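Local coordinates for sporozoite surface protein 2 (Plasmodium vivax, PDB 4HQO), which serves as a sporozoite surface adhesion receptor for gliding motility, this portion holding its metal-binding von Willebrand factor A domain and its thrombospondin repeat, at residues Thr57-Met62 and Val120-Ala125; Leu128-Thr133 and Ala197-Phe202; Ala175-Arg178 and Asn183-Phe186; Ala224-Val227 and Gly232-Ser235. The protein carries 4 engineered substitutions. All coordinates share one frame; numbering follows the deposited sequence.

Interaction 1. Residues Thr57-Met62 and Val120-Ala125; sequences TINLYM and VNREKA. With NA (sodium ion), chain G.
In the von Willebrand factor A domain, Arg122, in the loop between helix 105-117 and strand 126-133, reaches across to Thr57, just before strand 58-65, and to Asn59 near its start. The guanidinium grips one carbonyl oxygen end-on with two nitrogens. Arg122 NH1 to Thr57 O is the shorter bond, 2.7 Å, and its nitrogen lies almost in line with the C=O bond. Arg122 NH2 donates to the same Thr57 O at 3.1 Å, with a more bent N-H...O angle of 136°. Both bonds run close to the plane of the guanidinium, which fixes how that group is rotated.

The side-chain amide of Asn59 lies flat over one face of this group, the two planes only 7° apart; Asn59 CG comes within 3.2 Å of Arg122 NH1. A bend at chi3 (-68°) turns the end of the arginine chain toward the strand. The third nitrogen, NE, is engaged in a salt bridge with Asp20 of strand 19-26, which probably offsets part of the arginine's charge.

Farther along the strand, Tyr61 OH binds a sodium ion at 2.3 Å, together with Glu71. The loop leading into strand 126-133 thus reaches past strand 19-26 to clasp the start of strand 58-65, the next but one in the central sheet of an alpha/beta, Rossmann-like vWA fold.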
loop_
_atom_site.group_PDB
_atom_site.type_symbol
_atom_site.label_atom_id
_atom_site.label_comp_id
_atom_site.label_asym_id
_atom_site.label_seq_id
_atom_site.Cartn_x
_atom_site.Cartn_y
_atom_site.Cartn_z
ATOM N N THR A 57 -0.771 6.925 6.697
ATOM C CA THR A 57 -1.494 7.042 5.432
ATOM C C THR A 57 -0.603 6.723 4.223
ATOM O O THR A 57 -0.217 5.563 4.024
ATOM C CB THR A 57 -2.259 8.399 5.292
ATOM O OG1 THR A 57 -1.339 9.494 5.210
ATOM C CG2 THR A 57 -3.191 8.620 6.489
ATOM N N ILE A 58 -0.269 7.724 3.418
ATOM C CA ILE A 58 0.572 7.459 2.243
ATOM C C ILE A 58 2.049 7.313 2.619
ATOM O O ILE A 58 2.611 8.178 3.284
ATOM C CB ILE A 58 0.389 8.538 1.155
ATOM C CG1 ILE A 58 -1.105 8.745 0.877
ATOM C CG2 ILE A 58 1.126 8.136 -0.122
ATOM C CD1 ILE A 58 -1.414 9.766 -0.202
ATOM N N ASN A 59 2.658 6.201 2.211
ATOM C CA ASN A 59 4.098 5.995 2.367
ATOM C C ASN A 59 4.739 5.905 0.987
ATOM O O ASN A 59 4.302 5.132 0.126
ATOM C CB ASN A 59 4.416 4.712 3.138
ATOM C CG ASN A 59 3.914 4.728 4.579
ATOM O OD1 ASN A 59 3.227 5.661 5.025
ATOM N ND2 ASN A 59 4.248 3.673 5.313
ATOM N N LEU A 60 5.779 6.694 0.777
ATOM C CA LEU A 60 6.413 6.777 -0.526
ATOM C C LEU A 60 7.611 5.830 -0.624
ATOM O O LEU A 60 8.396 5.707 0.314
ATOM C CB LEU A 60 6.848 8.228 -0.785
ATOM C CG LEU A 60 7.582 8.542 -2.090
ATOM C CD1 LEU A 60 6.661 8.327 -3.279
ATOM C CD2 LEU A 60 8.134 9.984 -2.069
ATOM N N TYR A 61 7.717 5.137 -1.751
ATOM C CA TYR A 61 8.945 4.446 -2.131
ATOM C C TYR A 61 9.408 5.112 -3.429
ATOM O O TYR A 61 8.582 5.551 -4.233
ATOM C CB TYR A 61 8.713 2.941 -2.317
ATOM C CG TYR A 61 9.806 2.222 -3.092
ATOM C CD1 TYR A 61 9.793 2.199 -4.480
ATOM C CD2 TYR A 61 10.822 1.545 -2.440
ATOM C CE1 TYR A 61 10.761 1.555 -5.196
ATOM C CE2 TYR A 61 11.814 0.885 -3.160
ATOM C CZ TYR A 61 11.768 0.896 -4.540
ATOM O OH TYR A 61 12.722 0.248 -5.288
ATOM N N MET A 62 10.714 5.228 -3.629
ATOM C CA MET A 62 11.187 5.861 -4.856
ATOM C C MET A 62 12.414 5.173 -5.414
ATOM O O MET A 62 13.365 4.882 -4.687
ATOM C CB MET A 62 11.448 7.347 -4.639
ATOM C CG MET A 62 11.752 8.140 -5.909
ATOM S SD MET A 62 12.080 9.881 -5.461
ATOM C CE MET A 62 11.713 10.706 -7.000
ATOM N N VAL A 120 6.968 -6.694 2.559
ATOM C CA VAL A 120 7.475 -5.426 3.084
ATOM C C VAL A 120 6.369 -4.362 3.024
ATOM O O VAL A 120 6.335 -3.446 3.838
ATOM C CB VAL A 120 8.729 -4.959 2.285
ATOM C CG1 VAL A 120 9.252 -3.594 2.777
ATOM C CG2 VAL A 120 9.819 -5.998 2.382
ATOM N N ASN A 121 5.463 -4.497 2.059
ATOM C CA ASN A 121 4.318 -3.601 1.944
ATOM C C ASN A 121 3.383 -3.767 3.133
ATOM O O ASN A 121 3.396 -4.803 3.798
ATOM C CB ASN A 121 3.539 -3.883 0.656
ATOM C CG ASN A 121 2.854 -5.239 0.679
ATOM O OD1 ASN A 121 3.513 -6.273 0.718
ATOM N ND2 ASN A 121 1.524 -5.237 0.655
ATOM N N ARG A 122 2.567 -2.755 3.408
ATOM C CA ARG A 122 1.532 -2.920 4.428
ATOM C C ARG A 122 0.380 -3.724 3.855
ATOM O O ARG A 122 -0.125 -3.416 2.773
ATOM C CB ARG A 122 1.052 -1.569 4.956
ATOM C CG ARG A 122 2.119 -0.827 5.742
ATOM C CD ARG A 122 1.735 0.617 5.980
ATOM N NE ARG A 122 1.712 1.398 4.745
ATOM C CZ ARG A 122 1.208 2.627 4.664
ATOM N NH1 ARG A 122 1.215 3.272 3.511
ATOM N NH2 ARG A 122 0.681 3.206 5.739
ATOM N N GLU A 123 -0.018 -4.759 4.590
ATOM C CA GLU A 123 -1.051 -5.701 4.155
ATOM C C GLU A 123 -2.357 -5.028 3.728
ATOM O O GLU A 123 -2.967 -5.406 2.730
ATOM C CB GLU A 123 -1.333 -6.697 5.281
ATOM C CG GLU A 123 -1.875 -8.029 4.829
ATOM C CD GLU A 123 -2.033 -8.995 5.986
ATOM O OE1 GLU A 123 -2.075 -10.219 5.743
ATOM O OE2 GLU A 123 -2.114 -8.525 7.142
ATOM N N LYS A 124 -2.779 -4.024 4.486
ATOM C CA LYS A 124 -4.055 -3.361 4.232
ATOM C C LYS A 124 -3.939 -2.162 3.300
ATOM O O LYS A 124 -4.930 -1.486 3.019
ATOM C CB LYS A 124 -4.685 -2.919 5.554
ATOM C CG LYS A 124 -5.129 -4.077 6.441
ATOM C CD LYS A 124 -5.663 -3.577 7.774
ATOM C CE LYS A 124 -6.237 -4.717 8.608
ATOM N NZ LYS A 124 -6.758 -4.232 9.915
ATOM N N ALA A 125 -2.729 -1.890 2.824
ATOM C CA ALA A 125 -2.507 -0.694 2.019
ATOM C C ALA A 125 -2.807 -0.911 0.540
ATOM O O ALA A 125 -2.510 -1.969 -0.021
ATOM C CB ALA A 125 -1.076 -0.185 2.201
HETATM NA NA NA G . 14.034 -1.161 -4.040
#

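Interaction 2. Residues Leu128-Thr133 and Ala197-Phe202; sequences LVILMT and ALIKPF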
loop_
_atom_site.group_PDB
_atom_site.type_symbol
_atom_site.label_atom_id
_atom_site.label_comp_id
_atom_site.label_asym_id
_atom_site.label_seq_id
_atom_site.Cartn_x
_atom_site.Cartn_y
_atom_site.Cartn_z
ATOM N N LEU A 128 0.148 1.168 -5.109
ATOM C CA LEU A 128 0.058 2.025 -6.287
ATOM C C LEU A 128 1.434 2.289 -6.881
ATOM O O LEU A 128 2.310 2.848 -6.220
ATOM C CB LEU A 128 -0.628 3.356 -5.960
ATOM C CG LEU A 128 -0.548 4.423 -7.065
ATOM C CD1 LEU A 128 -1.277 4.004 -8.366
ATOM C CD2 LEU A 128 -1.065 5.760 -6.567
ATOM N N VAL A 129 1.631 1.878 -8.128
ATOM C CA VAL A 129 2.880 2.186 -8.811
ATOM C C VAL A 129 2.685 3.364 -9.743
ATOM O O VAL A 129 1.778 3.363 -10.579
ATOM C CB VAL A 129 3.413 1.006 -9.637
ATOM C CG1 VAL A 129 4.672 1.434 -10.391
ATOM C CG2 VAL A 129 3.709 -0.191 -8.739
ATOM N N ILE A 130 3.529 4.378 -9.601
ATOM C CA ILE A 130 3.553 5.441 -10.594
ATOM C C ILE A 130 4.832 5.296 -11.408
ATOM O O ILE A 130 5.934 5.417 -10.877
ATOM C CB ILE A 130 3.466 6.830 -9.943
ATOM C CG1 ILE A 130 2.137 6.977 -9.197
ATOM C CG2 ILE A 130 3.605 7.923 -10.992
ATOM C CD1 ILE A 130 1.946 8.347 -8.580
ATOM N N LEU A 131 4.676 4.998 -12.695
ATOM C CA LEU A 131 5.814 4.774 -13.578
ATOM C C LEU A 131 6.012 5.984 -14.488
ATOM O O LEU A 131 5.171 6.267 -15.342
ATOM C CB LEU A 131 5.592 3.500 -14.408
ATOM C CG LEU A 131 6.650 3.149 -15.459
ATOM C CD1 LEU A 131 7.989 2.801 -14.810
ATOM C CD2 LEU A 131 6.142 1.996 -16.342
ATOM N N MET A 132 7.115 6.708 -14.292
ATOM C CA MET A 132 7.411 7.880 -15.113
ATOM C C MET A 132 8.467 7.524 -16.142
ATOM O O MET A 132 9.611 7.261 -15.776
ATOM C CB MET A 132 7.928 9.036 -14.251
ATOM C CG MET A 132 6.903 9.628 -13.325
ATOM S SD MET A 132 7.610 10.886 -12.245
ATOM C CE MET A 132 8.381 11.953 -13.420
ATOM N N THR A 133 8.099 7.537 -17.423
ATOM C CA THR A 133 9.010 7.068 -18.464
ATOM C C THR A 133 8.664 7.629 -19.851
ATOM O O THR A 133 7.551 8.109 -20.068
ATOM C CB THR A 133 9.021 5.519 -18.505
ATOM O OG1 THR A 133 10.001 5.049 -19.443
ATOM C CG2 THR A 133 7.635 4.986 -18.891
ATOM N N ALA A 197 -4.382 14.783 -10.961
ATOM C CA ALA A 197 -5.777 14.439 -11.185
ATOM C C ALA A 197 -5.925 12.979 -11.631
ATOM O O ALA A 197 -6.938 12.346 -11.357
ATOM C CB ALA A 197 -6.405 15.390 -12.195
ATOM N N LEU A 198 -4.913 12.445 -12.310
ATOM C CA LEU A 198 -4.934 11.045 -12.736
ATOM C C LEU A 198 -4.841 10.115 -11.531
ATOM O O LEU A 198 -5.567 9.126 -11.437
ATOM C CB LEU A 198 -3.769 10.746 -13.681
ATOM C CG LEU A 198 -3.800 9.359 -14.331
ATOM C CD1 LEU A 198 -4.802 9.360 -15.456
ATOM C CD2 LEU A 198 -2.417 8.944 -14.833
ATOM N N ILE A 199 -3.930 10.452 -10.625
ATOM C CA ILE A 199 -3.647 9.683 -9.410
ATOM C C ILE A 199 -4.809 9.717 -8.407
ATOM O O ILE A 199 -5.030 8.763 -7.661
ATOM C CB ILE A 199 -2.355 10.228 -8.748
ATOM C CG1 ILE A 199 -1.162 9.971 -9.667
ATOM C CG2 ILE A 199 -2.090 9.622 -7.380
ATOM C CD1 ILE A 199 -1.226 8.631 -10.349
ATOM N N LYS A 200 -5.560 10.809 -8.417
ATOM C CA LYS A 200 -6.559 11.068 -7.370
ATOM C C LYS A 200 -7.570 9.935 -7.122
ATOM O O LYS A 200 -7.734 9.512 -5.977
ATOM C CB LYS A 200 -7.255 12.419 -7.600
ATOM C CG LYS A 200 -8.257 12.810 -6.526
ATOM C CD LYS A 200 -8.800 14.209 -6.773
ATOM C CE LYS A 200 -9.653 14.695 -5.610
ATOM N NZ LYS A 200 -10.070 16.108 -5.804
ATOM N N PRO A 201 -8.236 9.426 -8.182
ATOM C CA PRO A 201 -9.212 8.351 -7.950
ATOM C C PRO A 201 -8.579 7.073 -7.404
ATOM O O PRO A 201 -9.275 6.269 -6.790
ATOM C CB PRO A 201 -9.781 8.078 -9.349
ATOM C CG PRO A 201 -9.466 9.297 -10.143
ATOM C CD PRO A 201 -8.172 9.799 -9.606
ATOM N N PHE A 202 -7.282 6.891 -7.624
ATOM C CA PHE A 202 -6.594 5.695 -7.156
ATOM C C PHE A 202 -6.418 5.703 -5.644
ATOM O O PHE A 202 -6.267 4.649 -5.031
ATOM C CB PHE A 202 -5.206 5.586 -7.790
ATOM C CG PHE A 202 -5.216 5.224 -9.249
ATOM C CD1 PHE A 202 -5.364 3.907 -9.649
ATOM C CD2 PHE A 202 -5.027 6.194 -10.217
ATOM C CE1 PHE A 202 -5.351 3.572 -10.989
ATOM C CE2 PHE A 202 -5.015 5.863 -11.560
ATOM C CZ PHE A 202 -5.177 4.555 -11.945
#
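Ile130 and Ile199 meet tip to tip, their CD1 methyls 3.6 Å apart, where strand 126-133 faces helix 192-203. The end of Ile130 also leans on the shaft of its partner, with Ile130 CD1 at 3.7 Å from Ile199 CG1. The other branch of Ile199 serves a different neighbour: its CG2 methyl, anti to the backbone N, lies 4.1 Å from Leu128 CD2, and these two side chains pass at a slant. Leu128 is forked in turn, for its second methyl, CD1, approaches Phe202 CG at 4.2 Å. Leu128 and Ile199 thus each use separate branches to meet two partners.

Behind this first shell, strand and helix run nearly antiparallel, at 167°, with their short axes 10.6 Å apart at closest approach. Leu128 and Ile130 are two residues apart and so occupy the same side of the strand, whereas Ile199 and Phe202 are about one helical turn apart. The helix is kinked at Pro201-Phe202, where Phe202 N bonds three residues back to Ile199 O at 2.9 Å. Flanking strands complete the setting: Ile130 also touches Leu21 and Leu23 of strand 19-26, while Ile199 reaches Ala158 and Phe202 reaches Arg156 on strand 156-161.

The surfaces joined are wholly apolar, and three of the four residues are buried, so the attachment of helix to sheet here rests on hydrophobic burial and van der Waals fit rather than on directed polar bonds.

Interaction 3. Residues Ala175-Arg178 and Asn183-Phe186; sequences AGCR and NCKF
Covalent linkage dominates the contact: Cys177 SG and Cys184 SG are joined by a disulfide of 2.0 Å, which closes a small ring in the chain between helix 168-175 and strand 187-188. Its C-S-S-C torsion of -83° is near the relaxed value for a disulfide. The two halves enter it differently. At Cys184 the sulfur stands anti to the backbone N (chi1 180°) and extends across the gap, while at Cys177 it is tucked beside the backbone N. The CA atoms of the bonded pair, Cys177 and Cys184, are 5.6 Å apart, a separation matched by Ala175 and Phe186 two residues away on each arm.

Apolar and van der Waals contacts form the second group. Ala175 CB rests against Phe186 CB at 4.0 Å and against the backbone oxygen Phe186 O at 3.7 Å. Ala175 O also approaches Phe186 CB at 3.5 Å. The touch on Phe186 is thus mainly at the root of its side chain.

A backbone feature shapes the approach. Gly176, with a positive phi of 88°, ends the helix in a Schellman motif and turns the chain out of the helix, so that Cys177 can meet Cys184.

Helix 168-175 thus leads directly into the disulfide-closed loop, which returns to edge strand 187-188 of the central sheet. Phe186 bonds through its backbone to Val159 of strand 156-161, and the ring of Phe202 on helix 192-203 packs against the ring of Phe186.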
loop_
_atom_site.group_PDB
_atom_site.type_symbol
_atom_site.label_atom_id
_atom_site.label_comp_id
_atom_site.label_asym_id
_atom_site.label_seq_id
_atom_site.Cartn_x
_atom_site.Cartn_y
_atom_site.Cartn_z
ATOM N N ALA A 175 0.262 0.614 -19.643
ATOM C CA ALA A 175 -0.732 1.178 -18.725
ATOM C C ALA A 175 -2.064 0.428 -18.809
ATOM O O ALA A 175 -2.893 0.504 -17.903
ATOM C CB ALA A 175 -0.946 2.654 -19.009
ATOM N N GLY A 176 -2.265 -0.297 -19.900
ATOM C CA GLY A 176 -3.491 -1.046 -20.075
ATOM C C GLY A 176 -4.593 -0.231 -20.720
ATOM O O GLY A 176 -5.768 -0.530 -20.546
ATOM N N CYS A 177 -4.222 0.808 -21.463
ATOM C CA CYS A 177 -5.210 1.588 -22.201
ATOM C C CYS A 177 -5.754 0.732 -23.337
ATOM O O CYS A 177 -5.019 -0.052 -23.929
ATOM C CB CYS A 177 -4.586 2.874 -22.760
ATOM S SG CYS A 177 -3.888 4.007 -21.503
ATOM N N ARG A 178 -7.041 0.884 -23.632
ATOM C CA ARG A 178 -7.694 0.123 -24.693
ATOM C C ARG A 178 -7.685 0.919 -25.992
ATOM O O ARG A 178 -7.910 2.128 -25.980
ATOM C CB ARG A 178 -9.149 -0.189 -24.312
ATOM C CG ARG A 178 -9.338 -0.894 -22.973
ATOM C CD ARG A 178 -8.828 -2.328 -23.026
ATOM N NE ARG A 178 -9.026 -3.029 -21.759
ATOM C CZ ARG A 178 -10.089 -3.773 -21.467
ATOM N NH1 ARG A 178 -11.067 -3.925 -22.353
ATOM N NH2 ARG A 178 -10.176 -4.371 -20.285
ATOM N N ASN A 183 -9.915 8.989 -23.272
ATOM C CA ASN A 183 -9.701 9.243 -21.852
ATOM C C ASN A 183 -9.269 8.010 -21.070
ATOM O O ASN A 183 -9.999 7.542 -20.195
ATOM C CB ASN A 183 -10.967 9.830 -21.212
ATOM C CG ASN A 183 -11.321 11.200 -21.758
ATOM O OD1 ASN A 183 -10.504 12.123 -21.729
ATOM N ND2 ASN A 183 -12.542 11.337 -22.266
ATOM N N CYS A 184 -8.094 7.479 -21.389
ATOM C CA CYS A 184 -7.523 6.396 -20.599
ATOM C C CYS A 184 -7.217 6.902 -19.193
ATOM O O CYS A 184 -6.565 7.928 -19.024
ATOM C CB CYS A 184 -6.250 5.864 -21.251
ATOM S SG CYS A 184 -5.472 4.530 -20.330
ATOM N N LYS A 185 -7.694 6.177 -18.188
ATOM C CA LYS A 185 -7.559 6.599 -16.801
ATOM C C LYS A 185 -6.220 6.194 -16.198
ATOM O O LYS A 185 -5.988 6.393 -15.004
ATOM C CB LYS A 185 -8.692 6.005 -15.955
ATOM C CG LYS A 185 -10.097 6.344 -16.444
ATOM C CD LYS A 185 -10.277 7.850 -16.619
ATOM C CE LYS A 185 -11.688 8.212 -17.072
ATOM N NZ LYS A 185 -12.711 7.947 -16.019
ATOM N N PHE A 186 -5.338 5.621 -17.010
ATOM C CA PHE A 186 -4.098 5.058 -16.473
ATOM C C PHE A 186 -2.834 5.708 -17.024
ATOM O O PHE A 186 -1.722 5.355 -16.632
ATOM C CB PHE A 186 -4.070 3.541 -16.707
ATOM C CG PHE A 186 -5.248 2.830 -16.122
ATOM C CD1 PHE A 186 -5.328 2.608 -14.759
ATOM C CD2 PHE A 186 -6.290 2.411 -16.925
ATOM C CE1 PHE A 186 -6.418 1.970 -14.212
ATOM C CE2 PHE A 186 -7.382 1.773 -16.381
ATOM C CZ PHE A 186 -7.446 1.552 -15.026
#

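Interaction 4. Residues Ala224-Val227 and Gly232-Ser235; sequences ACSV and GTHS
Ser226 is the closely fitted centre of this contact, clasping Thr233 by two hydrogen bonds. Its OG accepts from Thr233 N at 2.8 Å in an almost straight bond (175°), while Ser226 N donates to Thr233 O at 2.9 Å from well above the carbonyl plane. A chi1 of 57° sets the hydroxyl between the backbone N and carbonyl carbon, where it meets the N-H of Thr233. Side-chain OG and backbone N of one serine thus hold Thr233 N and Thr233 O respectively.

Gly232 fits just beside it. Its CA lies 3.4 Å from Ser226 OG and 3.7 Å from Val227 CG2, so closely that a CB at this position would run into both atoms; Cys225 SG also lies 4.0 Å from Gly232 CA.

Even the tight Ser226-Thr233 pair lies at the surface, and Val227 touches the glucose of the bound glycan. The looser side is that of exposed Ala224, whose O meets His234 at its CB, at 3.4 Å; the imidazole turns outward to stack with Trp222 and bond through ND1 to Thr223 O.

Within the thrombospondin repeat, the loop 224-227 lies along one side of strand 232-237, whose backbone pairs with strand 248-255; the Cys225-Cys253 disulfide ties the loop to that second strand.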
loop_
_atom_site.group_PDB
_atom_site.type_symbol
_atom_site.label_atom_id
_atom_site.label_comp_id
_atom_site.label_asym_id
_atom_site.label_seq_id
_atom_site.Cartn_x
_atom_site.Cartn_y
_atom_site.Cartn_z
ATOM N N ALA A 224 -16.151 -26.909 40.191
ATOM C CA ALA A 224 -17.087 -27.509 41.133
ATOM C C ALA A 224 -17.885 -26.405 41.814
ATOM O O ALA A 224 -17.434 -25.259 41.882
ATOM C CB ALA A 224 -16.338 -28.333 42.167
ATOM N N CYS A 225 -19.068 -26.747 42.313
ATOM C CA CYS A 225 -19.900 -25.783 43.023
ATOM C C CYS A 225 -19.167 -25.253 44.253
ATOM O O CYS A 225 -18.406 -25.987 44.889
ATOM C CB CYS A 225 -21.237 -26.409 43.426
ATOM S SG CYS A 225 -22.512 -25.210 43.890
ATOM N N SER A 226 -19.392 -23.980 44.576
ATOM C CA SER A 226 -18.697 -23.325 45.687
ATOM C C SER A 226 -19.062 -23.947 47.029
ATOM O O SER A 226 -18.299 -23.858 47.990
ATOM C CB SER A 226 -18.986 -21.817 45.709
ATOM O OG SER A 226 -20.378 -21.555 45.782
ATOM N N VAL A 227 -20.235 -24.567 47.083
ATOM C CA VAL A 227 -20.692 -25.264 48.277
ATOM C C VAL A 227 -20.905 -26.749 47.963
ATOM O O VAL A 227 -21.102 -27.126 46.805
ATOM C CB VAL A 227 -22.003 -24.653 48.810
ATOM C CG1 VAL A 227 -21.771 -23.216 49.276
ATOM C CG2 VAL A 227 -23.078 -24.702 47.739
ATOM N N GLY A 232 -25.064 -22.450 45.611
ATOM C CA GLY A 232 -23.773 -21.797 45.506
ATOM C C GLY A 232 -23.525 -21.279 44.103
ATOM O O GLY A 232 -24.464 -21.075 43.331
ATOM N N THR A 233 -22.256 -21.058 43.773
ATOM C CA THR A 233 -21.880 -20.593 42.441
ATOM C C THR A 233 -20.653 -21.335 41.933
ATOM O O THR A 233 -19.805 -21.759 42.715
ATOM C CB THR A 233 -21.555 -19.073 42.419
ATOM O OG1 THR A 233 -20.433 -18.803 43.271
ATOM C CG2 THR A 233 -22.752 -18.243 42.870
ATOM N N HIS A 234 -20.559 -21.487 40.618
ATOM C CA HIS A 234 -19.328 -21.968 40.000
ATOM C C HIS A 234 -19.037 -21.169 38.733
ATOM O O HIS A 234 -19.900 -20.453 38.230
ATOM C CB HIS A 234 -19.377 -23.477 39.720
ATOM C CG HIS A 234 -20.393 -23.885 38.694
ATOM N ND1 HIS A 234 -20.223 -24.984 37.879
ATOM C CD2 HIS A 234 -21.594 -23.355 38.361
ATOM C CE1 HIS A 234 -21.269 -25.107 37.083
ATOM N NE2 HIS A 234 -22.117 -24.132 37.356
ATOM N N SER A 235 -17.816 -21.287 38.223
ATOM C CA SER A 235 -17.419 -20.496 37.068
ATOM C C SER A 235 -16.691 -21.325 36.016
ATOM O O SER A 235 -16.334 -22.476 36.256
ATOM C CB SER A 235 -16.519 -19.341 37.513
ATOM O OG SER A 235 -15.232 -19.819 37.867
#

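Interactions 1, 2 and 3 belong to the von Willebrand factor A domain, interaction 4 to the thrombospondin repeat. Interactions 1 and 2 have centres 14 Å apart and both reach the central sheet; the loop 120-125 of the first leads into strand 126-133, used by the second. Interaction 3, its centre 11 Å from that of interaction 2, is nested along the chain within the loop that interaction 2 closes, and touches it through Leu198 and Phe202 on the helix and Lys185 and Phe186 on the loop. Interaction 4 comes last and stands apart, its centre 53 Å from that of interaction 1 and 70 Å from that of interaction 3. The two-stranded ribbon 7-15/207-215 joins the domains, consistent with an elongated, extensible adhesion receptor.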